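Local coordinates for meta cleavage compound hydrolase (Janthinobacterium, PDB 1J1I), which probably hydrolyses a carbon-carbon bond of the meta-cleavage product formed in carbazole breakdown, releasing anthranilate, as a serine hydrolase of the alpha/beta-hydrolase fold, at residues A140-E145 / A241-D246; F217-Q222 / L245-D250. All coordinates share one frame; numbering follows the deposited sequence.

Contact 1 (A140-E145 / A241-D246); sequences AGLVVE and AYKFLD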
loop_
_atom_site.group_PDB
_atom_site.type_symbol
_atom_site.label_atom_id
_atom_site.label_comp_id
_atom_site.label_asym_id
_atom_site.label_seq_id
_atom_site.Cartn_x
_atom_site.Cartn_y
_atom_site.Cartn_z
ATOM N N ALA A 140 7.724 -16.248 -0.121
ATOM C CA ALA A 140 7.421 -17.638 -0.374
ATOM C C ALA A 140 6.536 -18.061 0.804
ATOM O O ALA A 140 6.428 -17.332 1.796
ATOM C CB ALA A 140 8.709 -18.452 -0.392
ATOM N N GLY A 141 5.900 -19.225 0.700
ATOM C CA GLY A 141 5.057 -19.699 1.783
ATOM C C GLY A 141 3.748 -20.282 1.301
ATOM O O GLY A 141 3.199 -21.206 1.908
ATOM N N LEU A 142 3.238 -19.734 0.206
ATOM C CA LEU A 142 1.995 -20.221 -0.360
ATOM C C LEU A 142 2.259 -20.898 -1.692
ATOM O O LEU A 142 3.017 -20.397 -2.518
ATOM C CB LEU A 142 0.993 -19.075 -0.573
ATOM C CG LEU A 142 0.145 -18.653 0.632
ATOM C CD1 LEU A 142 -0.652 -17.385 0.320
ATOM C CD2 LEU A 142 -0.784 -19.795 0.988
ATOM N N VAL A 143 1.612 -22.040 -1.871
ATOM C CA VAL A 143 1.727 -22.798 -3.092
ATOM C C VAL A 143 0.851 -22.213 -4.179
ATOM O O VAL A 143 1.007 -22.574 -5.349
ATOM C CB VAL A 143 1.267 -24.271 -2.913
ATOM C CG1 VAL A 143 1.401 -25.037 -4.244
ATOM C CG2 VAL A 143 2.035 -24.973 -1.827
ATOM N N VAL A 144 -0.063 -21.322 -3.794
ATOM C CA VAL A 144 -1.020 -20.730 -4.751
ATOM C C VAL A 144 -0.890 -21.098 -6.230
ATOM O O VAL A 144 -0.074 -20.552 -7.005
ATOM C CB VAL A 144 -1.063 -19.223 -4.664
ATOM C CG1 VAL A 144 0.013 -18.585 -5.559
ATOM C CG2 VAL A 144 -2.478 -18.795 -5.073
ATOM N N GLU A 145 -1.787 -22.004 -6.582
ATOM C CA GLU A 145 -1.934 -22.648 -7.862
ATOM C C GLU A 145 -2.154 -23.953 -7.100
ATOM O O GLU A 145 -1.849 -23.893 -5.878
ATOM C CB GLU A 145 -0.583 -22.696 -8.636
ATOM C CG GLU A 145 -0.459 -21.806 -9.900
ATOM C CD GLU A 145 1.001 -21.601 -10.359
ATOM O OE1 GLU A 145 1.818 -22.571 -10.395
ATOM O OE2 GLU A 145 1.334 -20.446 -10.715
ATOM N N ALA A 241 -0.719 -12.554 -3.050
ATOM C CA ALA A 241 -0.820 -11.468 -2.085
ATOM C C ALA A 241 -2.255 -11.397 -1.577
ATOM O O ALA A 241 -2.501 -11.236 -0.378
ATOM C CB ALA A 241 -0.426 -10.143 -2.740
ATOM N N TYR A 242 -3.203 -11.524 -2.500
ATOM C CA TYR A 242 -4.610 -11.462 -2.139
ATOM C C TYR A 242 -4.940 -12.592 -1.165
ATOM O O TYR A 242 -5.748 -12.414 -0.253
ATOM C CB TYR A 242 -5.484 -11.546 -3.400
ATOM C CG TYR A 242 -5.194 -10.451 -4.420
ATOM C CD1 TYR A 242 -5.568 -10.598 -5.755
ATOM C CD2 TYR A 242 -4.526 -9.281 -4.052
ATOM C CE1 TYR A 242 -5.279 -9.608 -6.703
ATOM C CE2 TYR A 242 -4.232 -8.284 -4.992
ATOM C CZ TYR A 242 -4.612 -8.458 -6.315
ATOM O OH TYR A 242 -4.324 -7.484 -7.250
ATOM N N LYS A 243 -4.307 -13.750 -1.348
ATOM C CA LYS A 243 -4.558 -14.864 -0.444
ATOM C C LYS A 243 -3.930 -14.576 0.925
ATOM O O LYS A 243 -4.532 -14.873 1.956
ATOM C CB LYS A 243 -4.014 -16.172 -1.022
ATOM C CG LYS A 243 -4.475 -17.402 -0.252
ATOM C CD LYS A 243 -4.051 -18.692 -0.946
ATOM C CE LYS A 243 -4.655 -19.913 -0.261
ATOM N NZ LYS A 243 -4.282 -21.179 -0.955
ATOM N N PHE A 244 -2.728 -14.003 0.940
ATOM C CA PHE A 244 -2.075 -13.655 2.208
ATOM C C PHE A 244 -2.964 -12.665 2.957
ATOM O O PHE A 244 -3.130 -12.754 4.174
ATOM C CB PHE A 244 -0.714 -12.987 1.978
ATOM C CG PHE A 244 0.434 -13.947 1.827
ATOM C CD1 PHE A 244 1.210 -13.939 0.676
ATOM C CD2 PHE A 244 0.760 -14.836 2.848
ATOM C CE1 PHE A 244 2.300 -14.804 0.536
ATOM C CE2 PHE A 244 1.848 -15.706 2.720
ATOM C CZ PHE A 244 2.617 -15.690 1.562
ATOM N N LEU A 245 -3.527 -11.712 2.220
ATOM C CA LEU A 245 -4.387 -10.689 2.809
ATOM C C LEU A 245 -5.653 -11.280 3.419
ATOM O O LEU A 245 -6.189 -10.752 4.389
ATOM C CB LEU A 245 -4.734 -9.626 1.752
ATOM C CG LEU A 245 -3.551 -8.735 1.343
ATOM C CD1 LEU A 245 -3.956 -7.811 0.198
ATOM C CD2 LEU A 245 -3.090 -7.913 2.539
ATOM N N ASP A 246 -6.119 -12.386 2.852
ATOM C CA ASP A 246 -7.308 -13.065 3.348
ATOM C C ASP A 246 -6.973 -13.879 4.608
ATOM O O ASP A 246 -7.755 -13.933 5.559
ATOM C CB ASP A 246 -7.848 -13.993 2.259
ATOM C CG ASP A 246 -9.119 -14.697 2.673
ATOM O OD1 ASP A 246 -10.133 -14.007 2.911
ATOM O OD2 ASP A 246 -9.100 -15.942 2.761
#
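Leu-142 and Phe-244 both carry CG anti to their own carbonyl carbon, chi1 being -84° for Leu-142. This swings each CG beside its own backbone N, and the two side chains then pass one another running opposite ways, with a leucine methyl over the ring. That methyl, CD1 of Leu-142, comes down on one face of Phe-244. It stands 3.6 Å from the ring centroid and only 2° off the normal, a well-centred CH-pi contact. All six ring carbons are therefore about equally far from this methyl. At the ring edge, near its plane, Ala-140 O lies 4.2 Å from Phe-244 CZ. In the alpha/beta-hydrolase fold this packing joins the loop after strand 131-137 to helix 238-247. Phe-244 also reaches Val-227 of strand 225-230 and Ile-218 of helix 215-218. An alanine in place of Phe-244 would probably leave a gap under Leu-142 CD1 and let that leucine side chain shift. The extended chain of Lys-243 crosses Leu-142 and touches both of its methyls. Its CB is 3.8 Å from Leu-142 CD1, while its CD lies 4.0 Å from Leu-142 CD2. Val-144 adds a looser touch, with CG2 4.4 Å from Lys-243 CD. Gly-141 has a positive phi. A CB there would be jammed against the carbonyl O of Ala-140 and would point toward helix 238-247, about 3.8 Å from Phe-244 CZ.

Contact 2 (F217-Q222 / L245-D250); sequences FIRKVQ and LDLIDD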
loop_
_atom_site.group_PDB
_atom_site.type_symbol
_atom_site.label_atom_id
_atom_site.label_comp_id
_atom_site.label_asym_id
_atom_site.label_seq_id
_atom_site.Cartn_x
_atom_site.Cartn_y
_atom_site.Cartn_z
ATOM N N PHE A 217 -1.277 -22.465 8.764
ATOM C CA PHE A 217 -0.107 -21.957 9.473
ATOM C C PHE A 217 -0.036 -20.444 9.273
ATOM O O PHE A 217 0.205 -19.687 10.213
ATOM C CB PHE A 217 1.168 -22.602 8.916
ATOM C CG PHE A 217 2.429 -22.186 9.625
ATOM C CD1 PHE A 217 2.770 -22.750 10.856
ATOM C CD2 PHE A 217 3.293 -21.254 9.053
ATOM C CE1 PHE A 217 3.957 -22.398 11.506
ATOM C CE2 PHE A 217 4.483 -20.895 9.693
ATOM C CZ PHE A 217 4.815 -21.470 10.923
ATOM N N ILE A 218 -0.251 -20.017 8.032
ATOM C CA ILE A 218 -0.212 -18.600 7.682
ATOM C C ILE A 218 -1.275 -17.790 8.439
ATOM O O ILE A 218 -1.058 -16.630 8.794
ATOM C CB ILE A 218 -0.376 -18.441 6.142
ATOM C CG1 ILE A 218 0.803 -19.131 5.451
ATOM C CG2 ILE A 218 -0.453 -16.963 5.748
ATOM C CD1 ILE A 218 0.716 -19.175 3.948
ATOM N N ARG A 219 -2.412 -18.420 8.707
ATOM C CA ARG A 219 -3.506 -17.775 9.422
ATOM C C ARG A 219 -3.123 -17.490 10.880
ATOM O O ARG A 219 -3.823 -16.754 11.579
ATOM C CB ARG A 219 -4.747 -18.672 9.371
ATOM C CG ARG A 219 -6.069 -17.934 9.492
ATOM C CD ARG A 219 -7.232 -18.911 9.557
ATOM N NE ARG A 219 -7.437 -19.650 8.312
ATOM C CZ ARG A 219 -7.980 -19.135 7.210
ATOM N NH1 ARG A 219 -8.380 -17.868 7.184
ATOM N NH2 ARG A 219 -8.139 -19.895 6.136
ATOM N N LYS A 220 -2.011 -18.076 11.323
ATOM C CA LYS A 220 -1.510 -17.895 12.689
ATOM C C LYS A 220 -0.678 -16.623 12.856
ATOM O O LYS A 220 -0.276 -16.283 13.970
ATOM C CB LYS A 220 -0.649 -19.090 13.112
ATOM C CG LYS A 220 -1.377 -20.178 13.881
ATOM C CD LYS A 220 -2.436 -20.814 13.042
ATOM C CE LYS A 220 -2.954 -22.098 13.656
ATOM N NZ LYS A 220 -3.990 -22.625 12.743
ATOM N N VAL A 221 -0.389 -15.934 11.755
ATOM C CA VAL A 221 0.380 -14.696 11.855
ATOM C C VAL A 221 -0.546 -13.656 12.488
ATOM O O VAL A 221 -1.546 -13.270 11.890
ATOM C CB VAL A 221 0.844 -14.200 10.469
ATOM C CG1 VAL A 221 1.580 -12.875 10.616
ATOM C CG2 VAL A 221 1.757 -15.245 9.821
ATOM N N GLN A 222 -0.204 -13.205 13.693
ATOM C CA GLN A 222 -1.035 -12.248 14.424
ATOM C C GLN A 222 -0.450 -10.839 14.535
ATOM O O GLN A 222 -1.152 -9.896 14.886
ATOM C CB GLN A 222 -1.338 -12.801 15.832
ATOM C CG GLN A 222 -2.056 -14.155 15.817
ATOM C CD GLN A 222 -2.305 -14.726 17.209
ATOM O OE1 GLN A 222 -1.473 -14.594 18.111
ATOM N NE2 GLN A 222 -3.446 -15.381 17.382
ATOM N N LEU A 245 -3.527 -11.712 2.220
ATOM C CA LEU A 245 -4.387 -10.689 2.809
ATOM C C LEU A 245 -5.653 -11.280 3.419
ATOM O O LEU A 245 -6.189 -10.752 4.389
ATOM C CB LEU A 245 -4.734 -9.626 1.752
ATOM C CG LEU A 245 -3.551 -8.735 1.343
ATOM C CD1 LEU A 245 -3.956 -7.811 0.198
ATOM C CD2 LEU A 245 -3.090 -7.913 2.539
ATOM N N ASP A 246 -6.119 -12.386 2.852
ATOM C CA ASP A 246 -7.308 -13.065 3.348
ATOM C C ASP A 246 -6.973 -13.879 4.608
ATOM O O ASP A 246 -7.755 -13.933 5.559
ATOM C CB ASP A 246 -7.848 -13.993 2.259
ATOM C CG ASP A 246 -9.119 -14.697 2.673
ATOM O OD1 ASP A 246 -10.133 -14.007 2.911
ATOM O OD2 ASP A 246 -9.100 -15.942 2.761
ATOM N N LEU A 247 -5.794 -14.489 4.612
ATOM C CA LEU A 247 -5.353 -15.329 5.726
ATOM C C LEU A 247 -4.824 -14.606 6.960
ATOM O O LEU A 247 -5.118 -15.004 8.087
ATOM C CB LEU A 247 -4.286 -16.304 5.229
ATOM C CG LEU A 247 -4.745 -17.270 4.137
ATOM C CD1 LEU A 247 -3.539 -17.976 3.549
ATOM C CD2 LEU A 247 -5.744 -18.265 4.718
ATOM N N ILE A 248 -4.031 -13.560 6.752
ATOM C CA ILE A 248 -3.457 -12.819 7.870
ATOM C C ILE A 248 -4.410 -11.699 8.314
ATOM O O ILE A 248 -4.620 -10.714 7.604
ATOM C CB ILE A 248 -2.074 -12.261 7.471
ATOM C CG1 ILE A 248 -1.190 -13.419 6.990
ATOM C CG2 ILE A 248 -1.411 -11.563 8.663
ATOM C CD1 ILE A 248 0.173 -13.001 6.462
ATOM N N ASP A 249 -4.986 -11.856 9.501
ATOM C CA ASP A 249 -5.950 -10.881 10.006
ATOM C C ASP A 249 -5.480 -9.437 10.134
ATOM O O ASP A 249 -6.243 -8.514 9.847
ATOM C CB ASP A 249 -6.510 -11.320 11.356
ATOM C CG ASP A 249 -7.772 -10.560 11.723
ATOM O OD1 ASP A 249 -8.805 -10.781 11.060
ATOM O OD2 ASP A 249 -7.729 -9.735 12.652
ATOM N N ASP A 250 -4.250 -9.224 10.582
ATOM C CA ASP A 250 -3.773 -7.854 10.721
ATOM C C ASP A 250 -2.806 -7.480 9.607
ATOM O O ASP A 250 -1.758 -6.873 9.847
ATOM C CB ASP A 250 -3.111 -7.655 12.083
ATOM C CG ASP A 250 -3.176 -6.210 12.549
ATOM O OD1 ASP A 250 -4.196 -5.548 12.254
ATOM O OD2 ASP A 250 -2.228 -5.742 13.215
HETATM O O HOH W 1 -4.095 -13.933 11.335
HETATM O O HOH W 2 -1.956 -10.580 11.655
HETATM O O HOH W 3 -1.627 -7.504 15.511
#
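Two helix ends of the alpha/beta-hydrolase fold meet here, where Ile-218, Arg-219 and Val-221 pack on Leu-247 and Ile-248. Helix 215-218 runs into a type I beta turn from Ile-218 to Val-221, closed by the hydrogen bond from Val-221 N to Ile-218 O. Helix 238-247 gives way at Ile-248 to the link that leads into strand 251-256. The apolar part is built from the branches of Ile-218, Val-221, Leu-247 and Ile-248. Ile-218 CG2 touches two partners, 3.9 Å from Leu-247 CD1 and 3.8 Å from Ile-248 CG1. Chi1 of -55° puts Ile-248 CG1 anti to the carbonyl carbon, where it meets Ile-218 CG2; the CG2 methyl, anti to the backbone N, meets Val-221 CG1 at 3.8 Å. Farther in, Ile-248 reaches Leu-136 of strand 131-137 and Thr-225 of strand 225-230.

On the outer side Arg-219 crosses Leu-247 at about a right angle. Its chain bends at chi3 (-67°), and Leu-247 CD2 lies over one face of the guanidinium, offset toward the rim and close to NH2. Nearer the backbone, Arg-219 CA makes a CH...O contact with Leu-247 O at 3.5 Å. The carboxylate of Asp-249 turns to another partner, since OD2 bonds to His-258 NE2 of the second subunit.

Polar backbone groups of the two segments are joined through water. One water accepts from Asp-249 N and donates to both Arg-219 O and Val-221 O. A second accepts from Asp-250 N at 2.9 Å and donates to Val-221 O at 2.7 Å, so this carbonyl oxygen takes two water bonds.

Contacts 1 and 2 share helix 238-247, and Leu-245 and Asp-246 belong to both. Their centres are 10 Å apart. Ile-218 joins them directly: its CG2 lies 3.8 Å from Phe-244 CD2, and its CD1 packs on Leu-142 CD2. Leu-142 CD2 also approaches Leu-247 CD1 at 4.2 Å, making the apolar packing continuous from one contact to the other. Contact 1 is the one nearer the active site. The side chain of Ala-140 is about 5 Å from that of Ser-114 and about 7 Å from that of His-261, two of the three probable catalytic residues, the third being Asp-233. Contact 2 lies away from them. Both contacts border the second subunit, where Leu-245 O accepts a hydrogen bond from Lys-231 NZ of that chain.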